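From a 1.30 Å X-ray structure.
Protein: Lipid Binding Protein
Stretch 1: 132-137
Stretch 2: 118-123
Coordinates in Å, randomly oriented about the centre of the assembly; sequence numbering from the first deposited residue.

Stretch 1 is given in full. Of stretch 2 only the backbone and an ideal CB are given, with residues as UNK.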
# COMPACT_ATOMS: atom_id res chain seq x y z
N ARG A 132 -5.07 1.92 -9.23
CA ARG A 132 -6.16 1.18 -8.59
C ARG A 132 -5.83 -0.30 -8.62
O ARG A 132 -5.42 -0.83 -9.66
CB ARG A 132 -7.50 1.43 -9.31
CG ARG A 132 -7.89 2.89 -9.44
CD ARG A 132 -9.16 3.09 -10.28
NE ARG A 132 -9.58 4.48 -10.23
CZ ARG A 132 -10.14 5.04 -9.16
NH1 ARG A 132 -10.38 4.30 -8.09
NH2 ARG A 132 -10.47 6.32 -9.18
N ARG A 133 -5.98 -0.96 -7.49
CA ARG A 133 -5.75 -2.39 -7.39
C ARG A 133 -6.90 -3.05 -6.67
O ARG A 133 -7.53 -2.44 -5.80
CB ARG A 133 -4.43 -2.71 -6.72
CG ARG A 133 -3.34 -2.81 -7.79
CD ARG A 133 -2.05 -2.22 -7.39
NE ARG A 133 -1.09 -3.23 -6.95
CZ ARG A 133 -0.34 -3.96 -7.76
NH1 ARG A 133 -0.47 -3.88 -9.06
NH2 ARG A 133 0.52 -4.83 -7.25
N GLU A 134 -7.21 -4.28 -7.07
CA GLU A 134 -8.28 -5.06 -6.48
C GLU A 134 -7.74 -6.45 -6.14
O GLU A 134 -7.05 -7.08 -6.95
CB GLU A 134 -9.43 -5.15 -7.47
CG GLU A 134 -10.61 -5.95 -7.00
CD GLU A 134 -11.68 -6.04 -8.07
OE1 GLU A 134 -11.35 -6.45 -9.20
OE2 GLU A 134 -12.83 -5.67 -7.78
N PHE A 135 -8.11 -6.93 -4.95
CA PHE A 135 -7.68 -8.22 -4.41
C PHE A 135 -8.89 -9.03 -3.98
O PHE A 135 -9.94 -8.49 -3.60
CB PHE A 135 -6.85 -8.05 -3.13
CG PHE A 135 -5.55 -7.28 -3.30
CD1 PHE A 135 -5.54 -5.90 -3.45
CD2 PHE A 135 -4.33 -7.94 -3.27
CE1 PHE A 135 -4.37 -5.23 -3.58
CE2 PHE A 135 -3.14 -7.27 -3.42
CZ PHE A 135 -3.15 -5.92 -3.57
N VAL A 136 -8.75 -10.36 -4.04
CA VAL A 136 -9.76 -11.29 -3.53
C VAL A 136 -9.17 -12.07 -2.36
O VAL A 136 -7.95 -12.28 -2.27
CB VAL A 136 -10.28 -12.26 -4.61
CG1 VAL A 136 -10.84 -11.50 -5.77
CG2 VAL A 136 -9.18 -13.23 -5.05
N LYS A 137 -10.04 -12.50 -1.46
CA LYS A 137 -9.60 -13.28 -0.32
C LYS A 137 -8.95 -14.58 -0.77
O LYS A 137 -9.50 -15.31 -1.61
CB LYS A 137 -10.79 -13.56 0.59
CG LYS A 137 -10.43 -13.77 2.06
CD LYS A 137 -9.87 -12.49 2.67
CE LYS A 137 -9.60 -12.64 4.15
NZ LYS A 137 -10.86 -12.77 4.92
N UNK A 118 -16.84 -7.81 -0.29
CA UNK A 118 -16.00 -8.97 -0.11
C UNK A 118 -14.62 -8.86 -0.72
O UNK A 118 -13.77 -9.72 -0.45
CB UNK A 118 -16.71 -10.19 -0.69
N UNK A 119 -14.37 -7.84 -1.52
CA UNK A 119 -13.06 -7.63 -2.12
C UNK A 119 -12.33 -6.54 -1.37
O UNK A 119 -12.93 -5.72 -0.67
CB UNK A 119 -13.18 -7.27 -3.60
N UNK A 120 -11.02 -6.52 -1.53
CA UNK A 120 -10.18 -5.47 -0.97
C UNK A 120 -9.63 -4.61 -2.10
O UNK A 120 -9.11 -5.14 -3.10
CB UNK A 120 -9.04 -6.06 -0.14
N UNK A 121 -9.80 -3.30 -1.97
CA UNK A 121 -9.41 -2.34 -2.99
C UNK A 121 -8.33 -1.43 -2.43
O UNK A 121 -8.32 -1.14 -1.23
CB UNK A 121 -10.61 -1.53 -3.47
N UNK A 122 -7.41 -1.04 -3.28
CA UNK A 122 -6.43 -0.04 -2.91
C UNK A 122 -6.31 1.02 -3.99
O UNK A 122 -6.48 0.73 -5.18
CB UNK A 122 -5.07 -0.69 -2.65
N UNK A 123 -6.00 2.24 -3.58
CA UNK A 123 -5.49 3.24 -4.50
C UNK A 123 -4.14 3.72 -4.00
O UNK A 123 -3.95 3.89 -2.79
CB UNK A 123 -6.47 4.41 -4.65

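The two segments run antiparallel, with 159° between their N-to-C directions and an axis separation of 4.7 Å at closest approach. Position 120 pairs with Phe135 and position 122 with Arg133, each through two backbone hydrogen bonds: N of 120 to Phe135 O (3.1 Å), Phe135 N to O of 120 (2.8 Å), N of 122 to Arg133 O (2.9 Å) and Arg133 N to O of 122 (2.9 Å). These bonds fix the register but, being backbone only, do not select side chains.

Position 118 precedes the strand. Its phi/psi of 89/-10 is strained for most residues with a CB, and nothing of stretch 1 lies within 5.5 Å of the ideal CB; glycine is favoured, asparagine conceivable. The residue is Gly118. Its O accepts from a water (2.7 Å from Gly118 O) that in turn accepts from Lys137 N (3.1 Å from the water O), extending the strand pairing by a bridge.

At position 119 the ideal CB points sideways, 3.5 Å from Phe135 O and 4.5 Å from Glu134 CG. A long side chain could reach the Glu134 carboxylate, so lysine or arginine would suit. The residue is Lys119, with chi1 m and the remaining chi angles t. This extended chain carries NZ to 3.4 Å from Glu134 OE1, a salt bridge, while its aliphatic part packs on Val136, with CE 3.7 Å from Val136 CG1.

The CB of position 120 lies 4.2 Å from Phe135 CB, on the face that carries the phenyl ring. An apolar side chain fits: leucine, isoleucine, valine or methionine. Leu120, chi1 t, places CD2 3.6 Å from Phe135 CD1.

Position 121 turns to the face of Glu134, its CB 4.0 Å from Arg133 O. The methylene part of Glu134 offers modest apolar contact, so aliphatic, threonine or long polar residues are all plausible. Leu121 brings CD1 to 4.2 Å from Glu134 CG; its CA also makes a CA-H...O contact with Arg133 O (3.4 Å).

Position 122 returns to the face of Arg133 and Phe135, its CB 4.7 Å from Phe135 CE1. Leucine, methionine or glutamine could lie against the ring. Gln122 does so with OE1 3.4 Å from Phe135 CE1; its amide is hydrogen-bonded outside the two stretches.

At position 123 the CB, 5.1 Å from Arg132 CA, shares a face with the Arg132 side chain. Threonine, valine or an acidic residue would be reasonable. The residue is Thr123, chi1 p, whose CG2 lies 3.8 Å from Arg132 NH1, a van der Waals contact.

Stretch 2 (118-123) GKLLQT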
# COMPACT_ATOMS: atom_id res chain seq x y z
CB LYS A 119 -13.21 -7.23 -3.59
CG LYS A 119 -13.79 -8.33 -4.47
CD LYS A 119 -13.67 -8.00 -5.95
CE LYS A 119 -13.57 -9.27 -6.79
NZ LYS A 119 -13.36 -8.99 -8.24
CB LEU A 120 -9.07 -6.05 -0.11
CG LEU A 120 -8.11 -5.05 0.54
CD1 LEU A 120 -7.59 -5.62 1.86
CD2 LEU A 120 -6.95 -4.75 -0.38
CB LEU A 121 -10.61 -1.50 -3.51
CG LEU A 121 -11.49 -2.17 -4.58
CD1 LEU A 121 -12.21 -3.37 -4.03
CD2 LEU A 121 -12.49 -1.17 -5.14
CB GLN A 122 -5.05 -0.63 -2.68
CG GLN A 122 -4.99 -1.63 -1.56
CD GLN A 122 -3.58 -2.00 -1.23
OE1 GLN A 122 -2.85 -2.54 -2.07
NE2 GLN A 122 -3.21 -1.77 0.01
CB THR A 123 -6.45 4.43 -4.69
OG1 THR A 123 -6.81 4.99 -3.41
CG2 THR A 123 -7.71 4.01 -5.43
O HOH W 1 -12.96 -11.61 -2.15
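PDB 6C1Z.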